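Local coordinates for transcription regulator AcaB (Escherichia coli, PDB 6N8B), which probably regulates transcription of plasmid genes and has a crucial role in the conjugation of IncC plasmids, at residues Q25-N30 against Y111-N116; L32-V37 against H125-L130; E43-S48 against G167-I172; R161-A166 against T198-I203; I172-R177 against E206-K211. All coordinates share one frame; numbering follows the deposited sequence.

Contact 1 (Q25-N30 against Y111-N116); sequences QVLKVN and YTIEIN
Gln25 and Leu27 pair with Ile113 and Tyr111 as the hydrogen-bonded pairs of a two-stranded antiparallel sheet, with the non-hydrogen-bonded pair Val26-Thr112 between them. The Gln25-Ile113 pair closes with two backbone bonds, and the one from Ile113 N to Gln25 O is almost straight, 178° at the hydrogen. In the second pair, Leu27 N donates to Tyr111 O at 2.8 Å, while Tyr111 N returns a bond to Leu27 O from above the carbonyl plane.

The packed face carries Leu27, Tyr111 and Ile113. Leu27 CD2 lies 4.1 Å from Ile113 CD1, the two chains crossing obliquely. Val29 brings CG2 to the edge of the Tyr111 ring, 4.0 Å from CD1. Beneath this face run helices 32-59 and 118-142: Phe42 and Ala124 cover Ile113, and Glu39 takes a hydrogen bond with Tyr111 OH. Gln25 sits at the margin of the same face, its chain extended beyond CG (chi2 -169°). Its OE1 lies 3.6 Å from Ile115 CD1.

The other face is looser and faces solvent. There Val26 CG2 stands 3.9 Å from Thr112 OG1, with little surface covered between them. Backbone bonds thus fix how the strands align, while apolar side chains on one face attach the pair to the helices.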
# COMPACT_ATOMS: atom_id res chain seq x y z
N GLN A 25 -8.56 -12.46 -7.51
CA GLN A 25 -7.66 -12.10 -8.59
C GLN A 25 -6.29 -12.65 -8.25
O GLN A 25 -5.87 -12.60 -7.09
CB GLN A 25 -7.58 -10.58 -8.80
CG GLN A 25 -6.44 -10.14 -9.71
CD GLN A 25 -6.20 -8.63 -9.70
OE1 GLN A 25 -6.55 -7.94 -8.74
NE2 GLN A 25 -5.60 -8.12 -10.77
N VAL A 26 -5.60 -13.19 -9.25
CA VAL A 26 -4.24 -13.67 -9.07
C VAL A 26 -3.29 -12.59 -9.57
O VAL A 26 -3.40 -12.13 -10.71
CB VAL A 26 -4.01 -14.99 -9.83
CG1 VAL A 26 -2.53 -15.27 -9.98
CG2 VAL A 26 -4.70 -16.14 -9.12
N LEU A 27 -2.35 -12.20 -8.71
CA LEU A 27 -1.50 -11.03 -8.95
C LEU A 27 -0.06 -11.50 -8.94
O LEU A 27 0.48 -11.84 -7.88
CB LEU A 27 -1.75 -9.94 -7.90
CG LEU A 27 -0.70 -8.82 -7.84
CD1 LEU A 27 -0.71 -7.97 -9.09
CD2 LEU A 27 -0.98 -7.96 -6.63
N LYS A 28 0.56 -11.56 -10.11
CA LYS A 28 1.95 -11.97 -10.18
C LYS A 28 2.85 -10.77 -9.94
O LYS A 28 2.58 -9.66 -10.43
CB LYS A 28 2.25 -12.63 -11.53
CG LYS A 28 3.69 -12.50 -11.99
CD LYS A 28 3.91 -13.04 -13.38
CE LYS A 28 3.77 -14.55 -13.37
NZ LYS A 28 4.29 -15.20 -14.60
N VAL A 29 3.92 -10.99 -9.18
CA VAL A 29 4.83 -9.94 -8.75
C VAL A 29 6.24 -10.40 -9.06
O VAL A 29 6.65 -11.49 -8.63
CB VAL A 29 4.65 -9.62 -7.26
CG1 VAL A 29 5.66 -8.59 -6.83
CG2 VAL A 29 3.24 -9.13 -6.98
N ASN A 30 6.99 -9.59 -9.80
CA ASN A 30 8.30 -9.98 -10.29
C ASN A 30 9.41 -9.63 -9.32
O ASN A 30 10.21 -10.49 -8.93
CB ASN A 30 8.57 -9.32 -11.65
CG ASN A 30 7.68 -9.83 -12.75
OD1 ASN A 30 7.35 -11.02 -12.80
ND2 ASN A 30 7.26 -8.93 -13.64
N TYR A 111 0.18 -14.17 -6.13
CA TYR A 111 -0.60 -14.08 -4.90
C TYR A 111 -2.08 -14.06 -5.24
O TYR A 111 -2.52 -13.26 -6.07
CB TYR A 111 -0.23 -12.83 -4.10
CG TYR A 111 1.23 -12.73 -3.72
CD1 TYR A 111 2.14 -12.11 -4.56
CD2 TYR A 111 1.69 -13.24 -2.51
CE1 TYR A 111 3.48 -12.01 -4.21
CE2 TYR A 111 3.01 -13.14 -2.15
CZ TYR A 111 3.91 -12.52 -3.00
OH TYR A 111 5.23 -12.43 -2.65
N THR A 112 -2.84 -14.94 -4.60
CA THR A 112 -4.30 -14.91 -4.68
C THR A 112 -4.81 -13.91 -3.66
O THR A 112 -4.66 -14.11 -2.45
CB THR A 112 -4.89 -16.29 -4.43
OG1 THR A 112 -4.43 -17.21 -5.42
CG2 THR A 112 -6.41 -16.23 -4.48
N ILE A 113 -5.42 -12.83 -4.14
CA ILE A 113 -5.90 -11.76 -3.28
C ILE A 113 -7.39 -11.58 -3.53
O ILE A 113 -7.87 -11.76 -4.66
CB ILE A 113 -5.15 -10.43 -3.51
CG1 ILE A 113 -5.48 -9.84 -4.89
CG2 ILE A 113 -3.65 -10.65 -3.40
CD1 ILE A 113 -4.77 -8.54 -5.18
N GLU A 114 -8.12 -11.24 -2.47
CA GLU A 114 -9.51 -10.86 -2.60
C GLU A 114 -9.66 -9.39 -2.25
O GLU A 114 -8.97 -8.87 -1.38
CB GLU A 114 -10.42 -11.70 -1.70
CG GLU A 114 -9.96 -13.13 -1.50
CD GLU A 114 -10.69 -13.81 -0.36
OE1 GLU A 114 -11.05 -15.00 -0.50
OE2 GLU A 114 -10.93 -13.14 0.67
N ILE A 115 -10.59 -8.74 -2.94
CA ILE A 115 -10.72 -7.29 -2.91
C ILE A 115 -12.15 -6.98 -2.49
O ILE A 115 -13.10 -7.17 -3.26
CB ILE A 115 -10.37 -6.66 -4.27
CG1 ILE A 115 -8.85 -6.64 -4.44
CG2 ILE A 115 -10.90 -5.25 -4.36
CD1 ILE A 115 -8.38 -6.87 -5.86
N ASN A 116 -12.30 -6.53 -1.24
CA ASN A 116 -13.62 -6.28 -0.67
C ASN A 116 -14.06 -4.83 -0.83
O ASN A 116 -15.25 -4.55 -0.70
CB ASN A 116 -13.64 -6.66 0.81
CG ASN A 116 -13.61 -8.16 1.03
OD1 ASN A 116 -14.65 -8.81 1.10
ND2 ASN A 116 -12.41 -8.72 1.16

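Contact 2 (L32-V37 against H125-L130); sequences LQAQRV and HLIRKL
Ala34 and Val37, near the start of helix 32-59, pack against Ile127 and Leu130 of helix 118-142 in a buried helix-helix contact. The axes of the two segments run nearly antiparallel, at 160°, and approach to 9.1 Å. Leu130 has its CG anti to the backbone N (chi1 164°). Its CD2 methyl lies 3.8 Å from Ala34 CA. The same methyl meets Val37 CG2 tip to tip at 3.9 Å, so one branch of Leu130 touches two successive turns. The nearest CA atoms across the contact are those of Ala34 and Ile127, 5.9 Å apart, at a point where helix 32-59 carries a single methyl.

This pair of helices belongs to the helical body of the protein, on the side covered by the two-stranded sheet; Val29 of strand 23-29 lies against Ala34. From the opposing helix, Ile127 uses both its branches. CG2 lies 3.7 Å from Ala34 O, a carbonyl within the helix. CD1 approaches Val37 CG1 at 4.0 Å, the two side chains sliding past each other in opposite directions. Helix 148-182 adds a further neighbour, Gln159, which touches Val37.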
# COMPACT_ATOMS: atom_id res chain seq x y z
N LEU A 32 11.70 -8.46 -6.08
CA LEU A 32 11.75 -8.85 -4.67
C LEU A 32 11.26 -7.73 -3.77
O LEU A 32 10.74 -8.00 -2.67
CB LEU A 32 13.18 -9.25 -4.29
CG LEU A 32 13.43 -9.51 -2.80
CD1 LEU A 32 12.69 -10.76 -2.32
CD2 LEU A 32 14.92 -9.61 -2.52
N GLN A 33 11.38 -6.48 -4.21
CA GLN A 33 10.91 -5.36 -3.39
C GLN A 33 9.39 -5.35 -3.31
O GLN A 33 8.81 -5.24 -2.22
CB GLN A 33 11.42 -4.04 -3.94
CG GLN A 33 12.93 -3.90 -3.94
CD GLN A 33 13.58 -4.65 -5.08
OE1 GLN A 33 12.95 -4.91 -6.10
NE2 GLN A 33 14.84 -5.02 -4.90
N ALA A 34 8.72 -5.47 -4.46
CA ALA A 34 7.27 -5.53 -4.46
C ALA A 34 6.76 -6.81 -3.81
O ALA A 34 5.69 -6.79 -3.18
CB ALA A 34 6.74 -5.39 -5.88
N GLN A 35 7.49 -7.91 -3.94
CA GLN A 35 7.10 -9.14 -3.25
C GLN A 35 7.10 -8.94 -1.75
O GLN A 35 6.15 -9.34 -1.06
CB GLN A 35 8.04 -10.29 -3.64
CG GLN A 35 7.74 -10.91 -4.99
CD GLN A 35 8.70 -12.01 -5.34
OE1 GLN A 35 9.55 -12.39 -4.54
NE2 GLN A 35 8.56 -12.56 -6.55
N ARG A 36 8.16 -8.33 -1.21
CA ARG A 36 8.26 -8.17 0.23
C ARG A 36 7.19 -7.21 0.75
O ARG A 36 6.53 -7.50 1.76
CB ARG A 36 9.66 -7.70 0.63
CG ARG A 36 10.64 -8.84 0.86
CD ARG A 36 10.10 -9.81 1.94
NE ARG A 36 10.64 -9.52 3.25
CZ ARG A 36 10.14 -9.98 4.39
NH1 ARG A 36 10.72 -9.66 5.55
NH2 ARG A 36 9.06 -10.75 4.39
N VAL A 37 6.99 -6.08 0.08
CA VAL A 37 5.92 -5.15 0.45
C VAL A 37 4.59 -5.88 0.51
O VAL A 37 3.82 -5.72 1.46
CB VAL A 37 5.87 -3.97 -0.54
CG1 VAL A 37 4.59 -3.18 -0.36
CG2 VAL A 37 7.08 -3.09 -0.36
N HIS A 125 -3.03 -2.12 -6.44
CA HIS A 125 -2.53 -1.56 -7.68
C HIS A 125 -1.29 -0.72 -7.46
O HIS A 125 -0.45 -0.62 -8.36
CB HIS A 125 -3.63 -0.73 -8.36
CG HIS A 125 -3.34 -0.40 -9.79
ND1 HIS A 125 -3.42 -1.34 -10.80
CD2 HIS A 125 -2.94 0.75 -10.37
CE1 HIS A 125 -3.10 -0.77 -11.95
NE2 HIS A 125 -2.80 0.50 -11.72
N LEU A 126 -1.12 -0.16 -6.26
CA LEU A 126 0.13 0.51 -5.91
C LEU A 126 1.31 -0.46 -5.92
O LEU A 126 2.41 -0.11 -6.34
CB LEU A 126 0.02 1.19 -4.55
CG LEU A 126 -0.84 2.46 -4.55
CD1 LEU A 126 -0.78 3.14 -3.20
CD2 LEU A 126 -0.36 3.39 -5.63
N ILE A 127 1.09 -1.68 -5.42
CA ILE A 127 2.16 -2.67 -5.39
C ILE A 127 2.59 -3.02 -6.81
O ILE A 127 3.78 -3.24 -7.08
CB ILE A 127 1.71 -3.91 -4.60
CG1 ILE A 127 1.34 -3.51 -3.17
CG2 ILE A 127 2.79 -4.99 -4.62
CD1 ILE A 127 1.31 -4.66 -2.20
N ARG A 128 1.63 -3.07 -7.74
CA ARG A 128 1.97 -3.35 -9.13
C ARG A 128 2.81 -2.22 -9.72
O ARG A 128 3.81 -2.48 -10.41
CB ARG A 128 0.69 -3.56 -9.95
CG ARG A 128 0.81 -3.21 -11.43
CD ARG A 128 1.77 -4.15 -12.16
NE ARG A 128 1.56 -5.55 -11.85
CZ ARG A 128 0.82 -6.37 -12.57
NH1 ARG A 128 0.19 -5.93 -13.66
NH2 ARG A 128 0.69 -7.65 -12.22
N LYS A 129 2.42 -0.97 -9.49
CA LYS A 129 3.20 0.13 -10.04
C LYS A 129 4.58 0.21 -9.40
O LYS A 129 5.52 0.69 -10.04
CB LYS A 129 2.43 1.45 -9.90
CG LYS A 129 0.95 1.28 -10.14
CD LYS A 129 0.35 2.46 -10.88
CE LYS A 129 0.38 3.73 -10.07
NZ LYS A 129 -0.71 4.64 -10.53
N LEU A 130 4.73 -0.28 -8.17
CA LEU A 130 6.06 -0.41 -7.60
C LEU A 130 6.83 -1.52 -8.29
O LEU A 130 8.03 -1.38 -8.58
CB LEU A 130 5.95 -0.67 -6.10
CG LEU A 130 7.16 -1.21 -5.35
CD1 LEU A 130 8.14 -0.09 -5.12
CD2 LEU A 130 6.76 -1.83 -4.02

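Contact 3 (E43-S48 against G167-I172); sequences ERVSNS and GRIIGI
Arg44, Val45 and Ser48 of helix 32-59 meet Ile169 and Ile170 of helix 148-182 in a buried contact between two helices of the helical body. Over this length the axes run roughly parallel, crossing at 30° and 9.4 Å apart. Ile170 takes the largest share. Its CG1 sits over the centre of one face of the Arg44 guanidinium, 3.8 Å above the plane, while CG2 lies 3.6 Å from NH2. Further back along the arginine, CG is anti to the backbone N (chi1 -178°) and comes against Ile170 CD1. The polar end of Arg44 is engaged by other partners: NH2 forms a salt bridge with Glu173, and NE bonds to Thr198. The salt bridge to Glu173 probably offsets the cost of burying this charge against an aliphatic side chain.

Val45 crosses both isoleucines at about a right angle, and its CG1 is 3.8 Å from Ile169 CD1. Ser48 points at the opposing helix, where Ile169 CG2 packs beside its hydroxyl. That OG is hydrogen-bonded to Glu173, and it also lies 3.4 Å from Ile170 CA.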
# COMPACT_ATOMS: atom_id res chain seq x y z
N GLU A 43 -2.18 -8.12 3.58
CA GLU A 43 -3.29 -8.70 4.33
C GLU A 43 -3.61 -7.88 5.57
O GLU A 43 -4.78 -7.79 5.97
CB GLU A 43 -2.98 -10.15 4.69
CG GLU A 43 -3.02 -11.07 3.49
CD GLU A 43 -3.19 -12.52 3.88
OE1 GLU A 43 -2.83 -12.88 5.02
OE2 GLU A 43 -3.68 -13.30 3.03
N ARG A 44 -2.60 -7.27 6.19
CA ARG A 44 -2.86 -6.36 7.30
C ARG A 44 -3.62 -5.12 6.81
O ARG A 44 -4.58 -4.69 7.45
CB ARG A 44 -1.55 -5.96 7.97
CG ARG A 44 -1.73 -5.04 9.16
CD ARG A 44 -2.58 -5.69 10.24
NE ARG A 44 -2.97 -4.73 11.27
CZ ARG A 44 -4.09 -4.03 11.24
NH1 ARG A 44 -4.94 -4.17 10.24
NH2 ARG A 44 -4.37 -3.18 12.22
N VAL A 45 -3.18 -4.54 5.69
CA VAL A 45 -3.86 -3.37 5.14
C VAL A 45 -5.24 -3.74 4.62
O VAL A 45 -6.20 -2.97 4.77
CB VAL A 45 -2.99 -2.74 4.03
CG1 VAL A 45 -3.75 -1.65 3.30
CG2 VAL A 45 -1.74 -2.15 4.64
N SER A 46 -5.38 -4.93 4.03
CA SER A 46 -6.68 -5.38 3.56
C SER A 46 -7.67 -5.47 4.71
O SER A 46 -8.83 -5.06 4.59
CB SER A 46 -6.56 -6.72 2.84
OG SER A 46 -7.74 -7.05 2.14
N ASN A 47 -7.22 -6.03 5.84
CA ASN A 47 -8.03 -6.10 7.04
C ASN A 47 -8.20 -4.72 7.67
O ASN A 47 -9.26 -4.44 8.26
CB ASN A 47 -7.36 -7.12 7.96
CG ASN A 47 -7.89 -7.11 9.38
OD1 ASN A 47 -8.91 -6.53 9.70
ND2 ASN A 47 -7.16 -7.79 10.25
N SER A 48 -7.25 -3.80 7.46
CA SER A 48 -7.36 -2.48 8.06
C SER A 48 -8.42 -1.64 7.36
O SER A 48 -9.25 -1.01 8.02
CB SER A 48 -6.01 -1.77 8.03
OG SER A 48 -6.09 -0.52 8.69
N GLY A 167 1.44 1.63 7.16
CA GLY A 167 1.39 2.02 8.56
C GLY A 167 0.37 3.11 8.83
O GLY A 167 -0.28 3.11 9.88
N ARG A 168 0.21 4.02 7.89
CA ARG A 168 -0.64 5.17 8.17
C ARG A 168 -2.11 4.83 8.01
O ARG A 168 -2.94 5.30 8.80
CB ARG A 168 -0.20 6.31 7.28
CG ARG A 168 1.05 6.88 7.89
CD ARG A 168 1.25 8.27 7.47
NE ARG A 168 0.25 9.07 8.18
CZ ARG A 168 -0.38 10.12 7.68
NH1 ARG A 168 -0.08 10.49 6.47
NH2 ARG A 168 -1.30 10.76 8.39
N ILE A 169 -2.44 4.01 7.01
CA ILE A 169 -3.77 3.41 6.94
C ILE A 169 -4.14 2.78 8.27
O ILE A 169 -5.18 3.09 8.86
CB ILE A 169 -3.82 2.38 5.79
CG1 ILE A 169 -3.79 3.10 4.44
CG2 ILE A 169 -5.04 1.49 5.93
CD1 ILE A 169 -3.65 2.17 3.26
N ILE A 170 -3.26 1.90 8.77
CA ILE A 170 -3.52 1.26 10.06
C ILE A 170 -3.59 2.30 11.17
O ILE A 170 -4.46 2.24 12.04
CB ILE A 170 -2.44 0.20 10.34
CG1 ILE A 170 -2.67 -1.01 9.43
CG2 ILE A 170 -2.45 -0.22 11.80
CD1 ILE A 170 -1.42 -1.53 8.77
N GLY A 171 -2.70 3.30 11.13
CA GLY A 171 -2.79 4.38 12.10
C GLY A 171 -4.12 5.11 12.03
O GLY A 171 -4.73 5.40 13.06
N ILE A 172 -4.58 5.41 10.81
CA ILE A 172 -5.91 5.97 10.63
C ILE A 172 -6.96 5.04 11.21
O ILE A 172 -7.94 5.49 11.83
CB ILE A 172 -6.17 6.26 9.14
CG1 ILE A 172 -5.33 7.45 8.67
CG2 ILE A 172 -7.65 6.52 8.89
CD1 ILE A 172 -5.40 7.71 7.18

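Contact 4 (R161-A166 against T198-I203); sequences RLIKLA and TGDKEI
Ile163 is the first residue within 161-166 to touch the start of helix 201-211, whose N-cap is Asp200; the contact joins a long helix of the body to the short helix near the end of the chain. The CG2 methyl of Ile163, anti to the backbone N, does most of the touching. It packs 3.7 Å from Ile203 CG1, and the two isoleucines cross at about a right angle. It also reaches Glu202 CB at 3.9 Å, so the acid contributes its first carbon to the apolar surface. On the other branch of Ile163, CD1 lies 4.1 Å from Ile203 CD1.

One turn on, Ala166 offers only CB, and this meets Ile203 CD1 at 4.0 Å. Ile203 is therefore held against two successive turns of the longer helix. It also touches Ile170, farther along that helix, and Ser41 of helix 32-59, and so packs against both helices.

The carboxylates of Asp200 and Glu202 both form salt bridges with Arg40 of helix 32-59. Asp200 has a second task at the helix start: its OD2 accepts from Ile203 N at 3.2 Å, on the anti side and 17° out of the carboxylate plane.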
# COMPACT_ATOMS: atom_id res chain seq x y z
N ARG A 161 8.31 3.65 1.21
CA ARG A 161 7.21 4.58 0.96
C ARG A 161 5.85 3.90 1.09
O ARG A 161 4.93 4.46 1.70
CB ARG A 161 7.37 5.20 -0.42
CG ARG A 161 6.30 6.21 -0.76
CD ARG A 161 6.73 7.63 -0.43
NE ARG A 161 5.58 8.53 -0.39
CZ ARG A 161 5.09 9.17 -1.44
NH1 ARG A 161 5.65 9.01 -2.63
NH2 ARG A 161 4.03 9.96 -1.31
N LEU A 162 5.71 2.70 0.54
CA LEU A 162 4.45 1.99 0.70
C LEU A 162 4.30 1.42 2.10
O LEU A 162 3.18 1.28 2.59
CB LEU A 162 4.30 0.88 -0.33
CG LEU A 162 3.92 1.35 -1.74
CD1 LEU A 162 5.15 1.52 -2.62
CD2 LEU A 162 2.92 0.39 -2.36
N ILE A 163 5.42 1.06 2.75
CA ILE A 163 5.33 0.53 4.11
C ILE A 163 4.76 1.57 5.07
O ILE A 163 3.88 1.27 5.88
CB ILE A 163 6.71 0.02 4.58
CG1 ILE A 163 7.08 -1.28 3.85
CG2 ILE A 163 6.70 -0.21 6.07
CD1 ILE A 163 6.15 -2.45 4.15
N LYS A 164 5.25 2.82 5.00
CA LYS A 164 4.63 3.86 5.83
C LYS A 164 3.22 4.19 5.36
O LYS A 164 2.38 4.57 6.19
CB LYS A 164 5.52 5.10 5.94
CG LYS A 164 6.17 5.63 4.70
CD LYS A 164 6.30 7.14 4.80
CE LYS A 164 7.60 7.54 5.51
NZ LYS A 164 8.87 7.19 4.80
N LEU A 165 2.92 4.07 4.07
CA LEU A 165 1.52 4.19 3.65
C LEU A 165 0.67 3.13 4.31
O LEU A 165 -0.41 3.42 4.85
CB LEU A 165 1.41 4.09 2.13
CG LEU A 165 -0.04 4.13 1.65
CD1 LEU A 165 -0.73 5.41 2.13
CD2 LEU A 165 -0.12 4.00 0.15
N ALA A 166 1.13 1.87 4.29
CA ALA A 166 0.49 0.82 5.06
C ALA A 166 0.33 1.22 6.52
O ALA A 166 -0.77 1.18 7.07
CB ALA A 166 1.31 -0.47 4.95
N THR A 198 -0.28 -6.08 14.22
CA THR A 198 0.57 -5.63 13.12
C THR A 198 1.91 -6.32 13.29
O THR A 198 2.74 -5.90 14.10
CB THR A 198 0.69 -4.11 13.10
OG1 THR A 198 -0.61 -3.53 12.91
CG2 THR A 198 1.62 -3.66 11.99
N GLY A 199 2.13 -7.40 12.53
CA GLY A 199 3.32 -8.21 12.70
C GLY A 199 4.60 -7.56 12.23
O GLY A 199 5.68 -8.05 12.57
N ASP A 200 4.51 -6.47 11.47
CA ASP A 200 5.68 -5.79 10.94
C ASP A 200 5.97 -4.59 11.84
O ASP A 200 5.10 -3.74 12.05
CB ASP A 200 5.45 -5.34 9.50
CG ASP A 200 6.73 -4.90 8.82
OD1 ASP A 200 7.55 -5.77 8.47
OD2 ASP A 200 6.93 -3.68 8.67
N LYS A 201 7.20 -4.52 12.37
CA LYS A 201 7.51 -3.47 13.33
C LYS A 201 7.57 -2.10 12.67
O LYS A 201 7.20 -1.10 13.28
CB LYS A 201 8.81 -3.78 14.08
CG LYS A 201 9.00 -2.89 15.30
CD LYS A 201 10.45 -2.69 15.69
CE LYS A 201 10.56 -1.62 16.76
NZ LYS A 201 11.15 -0.35 16.22
N GLU A 202 8.06 -2.04 11.43
CA GLU A 202 8.07 -0.76 10.72
C GLU A 202 6.65 -0.23 10.56
O GLU A 202 6.38 0.95 10.78
CB GLU A 202 8.71 -0.89 9.34
CG GLU A 202 10.22 -0.92 9.28
CD GLU A 202 10.73 -0.61 7.88
OE1 GLU A 202 10.53 0.54 7.43
OE2 GLU A 202 11.25 -1.52 7.21
N ILE A 203 5.72 -1.12 10.19
CA ILE A 203 4.34 -0.72 9.97
C ILE A 203 3.68 -0.32 11.29
O ILE A 203 2.93 0.66 11.35
CB ILE A 203 3.57 -1.86 9.28
CG1 ILE A 203 4.19 -2.16 7.92
CG2 ILE A 203 2.11 -1.49 9.13
CD1 ILE A 203 3.39 -3.13 7.07

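Contact 5 (I172-R177 against E206-K211); sequences IEKRAR and EAEKTK
Lys174 and Lys211 share the carboxylate of Glu208 in a salt-bridge network that spans two helices, yet neither ion pair is tight. Lys174 NZ stays 3.9 Å from Glu208 OE2 in a long salt bridge, the two side chains crossing at about a right angle. Lys211 NZ makes a weak bond of 3.4 Å to the other oxygen, Glu208 OE1. One carboxylate thus stands between two lysines and probably eases their mutual repulsion, while Lys174 NZ has a stronger partner in Glu195. This is the surface end of the packing between helix 148-182 and the terminal helix 201-211, whose axes cross here at -46° and 8.4 Å apart.

The rest of the lysine contact is aliphatic. Lys174 CD rests on Ala207 CB at 3.8 Å, and its CB touches Lys211 CD. Thr210 CG2 comes near the backbone N of Ile172, whose side chain touches Val71 and Ile72 of helix 62-96.

Arg175 runs its carbon chain past the last residues of the terminal helix, with CG 4.2 Å from Lys211 CG. Thr210 O stands obliquely to its guanidinium, and Lys211 O lies at the edge of that group, near its plane.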
# COMPACT_ATOMS: atom_id res chain seq x y z
N ILE A 172 -4.58 5.41 10.81
CA ILE A 172 -5.91 5.97 10.63
C ILE A 172 -6.96 5.04 11.21
O ILE A 172 -7.94 5.49 11.83
CB ILE A 172 -6.17 6.26 9.14
CG1 ILE A 172 -5.33 7.45 8.67
CG2 ILE A 172 -7.65 6.52 8.89
CD1 ILE A 172 -5.40 7.71 7.18
N GLU A 173 -6.77 3.73 11.06
CA GLU A 173 -7.74 2.79 11.60
C GLU A 173 -7.72 2.81 13.12
O GLU A 173 -8.78 2.74 13.76
CB GLU A 173 -7.46 1.37 11.09
CG GLU A 173 -8.20 0.27 11.84
CD GLU A 173 -7.44 -1.04 11.86
OE1 GLU A 173 -6.32 -1.10 11.30
OE2 GLU A 173 -7.95 -2.02 12.45
N LYS A 174 -6.54 2.98 13.72
CA LYS A 174 -6.48 3.05 15.18
C LYS A 174 -7.02 4.37 15.71
O LYS A 174 -7.54 4.39 16.84
CB LYS A 174 -5.04 2.85 15.67
CG LYS A 174 -4.33 1.66 15.03
CD LYS A 174 -2.82 1.70 15.27
CE LYS A 174 -2.45 1.11 16.61
NZ LYS A 174 -2.68 -0.36 16.66
N ARG A 175 -6.96 5.45 14.94
CA ARG A 175 -7.61 6.68 15.40
C ARG A 175 -9.12 6.57 15.31
O ARG A 175 -9.83 7.15 16.15
CB ARG A 175 -7.09 7.89 14.62
CG ARG A 175 -5.59 8.02 14.70
CD ARG A 175 -5.13 9.45 14.87
NE ARG A 175 -5.71 10.41 13.94
CZ ARG A 175 -5.34 11.69 13.90
NH1 ARG A 175 -4.40 12.12 14.73
NH2 ARG A 175 -5.90 12.53 13.04
N ALA A 176 -9.64 5.85 14.31
CA ALA A 176 -11.08 5.63 14.25
C ALA A 176 -11.57 4.80 15.44
O ALA A 176 -12.67 5.02 15.94
CB ALA A 176 -11.45 4.94 12.93
N ARG A 177 -10.74 3.85 15.91
CA ARG A 177 -11.16 3.02 17.03
C ARG A 177 -11.22 3.81 18.33
O ARG A 177 -12.17 3.66 19.11
CB ARG A 177 -10.21 1.83 17.19
CG ARG A 177 -9.99 1.03 15.93
CD ARG A 177 -9.25 -0.26 16.22
NE ARG A 177 -10.15 -1.41 16.19
CZ ARG A 177 -10.30 -2.21 15.14
NH1 ARG A 177 -9.62 -1.99 14.03
NH2 ARG A 177 -11.14 -3.23 15.21
N GLU A 206 4.90 3.27 12.35
CA GLU A 206 4.27 4.37 11.63
C GLU A 206 2.81 4.53 12.01
O GLU A 206 2.26 5.64 11.95
CB GLU A 206 4.41 4.15 10.12
CG GLU A 206 3.81 5.24 9.26
CD GLU A 206 4.57 6.56 9.35
OE1 GLU A 206 5.77 6.54 9.70
OE2 GLU A 206 3.96 7.61 9.07
N ALA A 207 2.16 3.44 12.43
CA ALA A 207 0.77 3.53 12.87
C ALA A 207 0.67 4.24 14.21
O ALA A 207 -0.29 4.99 14.45
CB ALA A 207 0.16 2.13 12.96
N GLU A 208 1.64 4.04 15.10
CA GLU A 208 1.58 4.70 16.40
C GLU A 208 1.97 6.16 16.31
O GLU A 208 1.48 6.97 17.11
CB GLU A 208 2.46 3.95 17.40
CG GLU A 208 1.91 2.59 17.76
CD GLU A 208 0.71 2.69 18.68
OE1 GLU A 208 0.55 3.74 19.34
OE2 GLU A 208 -0.10 1.73 18.72
N LYS A 209 2.81 6.54 15.35
CA LYS A 209 3.03 7.96 15.11
C LYS A 209 1.78 8.61 14.54
O LYS A 209 1.39 9.71 14.95
CB LYS A 209 4.21 8.17 14.16
CG LYS A 209 5.50 7.49 14.58
CD LYS A 209 6.70 8.15 13.92
CE LYS A 209 8.01 7.53 14.37
NZ LYS A 209 8.41 6.38 13.50
N THR A 210 1.13 7.94 13.58
CA THR A 210 -0.10 8.43 12.99
C THR A 210 -1.26 8.42 13.97
O THR A 210 -2.26 9.10 13.72
CB THR A 210 -0.44 7.58 11.76
OG1 THR A 210 0.75 7.37 10.99
CG2 THR A 210 -1.48 8.28 10.89
N LYS A 211 -1.13 7.72 15.09
CA LYS A 211 -2.17 7.74 16.11
C LYS A 211 -2.09 8.99 16.99
O LYS A 211 -3.09 9.33 17.64
CB LYS A 211 -2.07 6.48 16.98
CG LYS A 211 -3.34 6.15 17.75
CD LYS A 211 -3.18 4.86 18.54
CE LYS A 211 -2.47 5.11 19.86
NZ LYS A 211 -2.53 3.92 20.76

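How the contacts relate
Contacts 2, 3 and 4 are buried, contact 1 is partly so, and contact 5 lies at the surface. Contact 1 is the one held by backbone hydrogen bonds between strands; it touches contact 2, where Val29 O probably accepts a hydrogen bond from Gln35 NE2. Helix 32-59 serves contacts 2 and 3, and helix 148-182 serves 3, 4 and 5, the last two also sharing helix 201-211. Contact 2 is purely apolar in its side chains. Contact 3 adds a buried arginine and serine, and an acid from the 172-177 segment joins it to contact 5. From contact 4 to contact 5, along the same pair of helices, isoleucine packing gives way to charged chains and long, weak ion pairs.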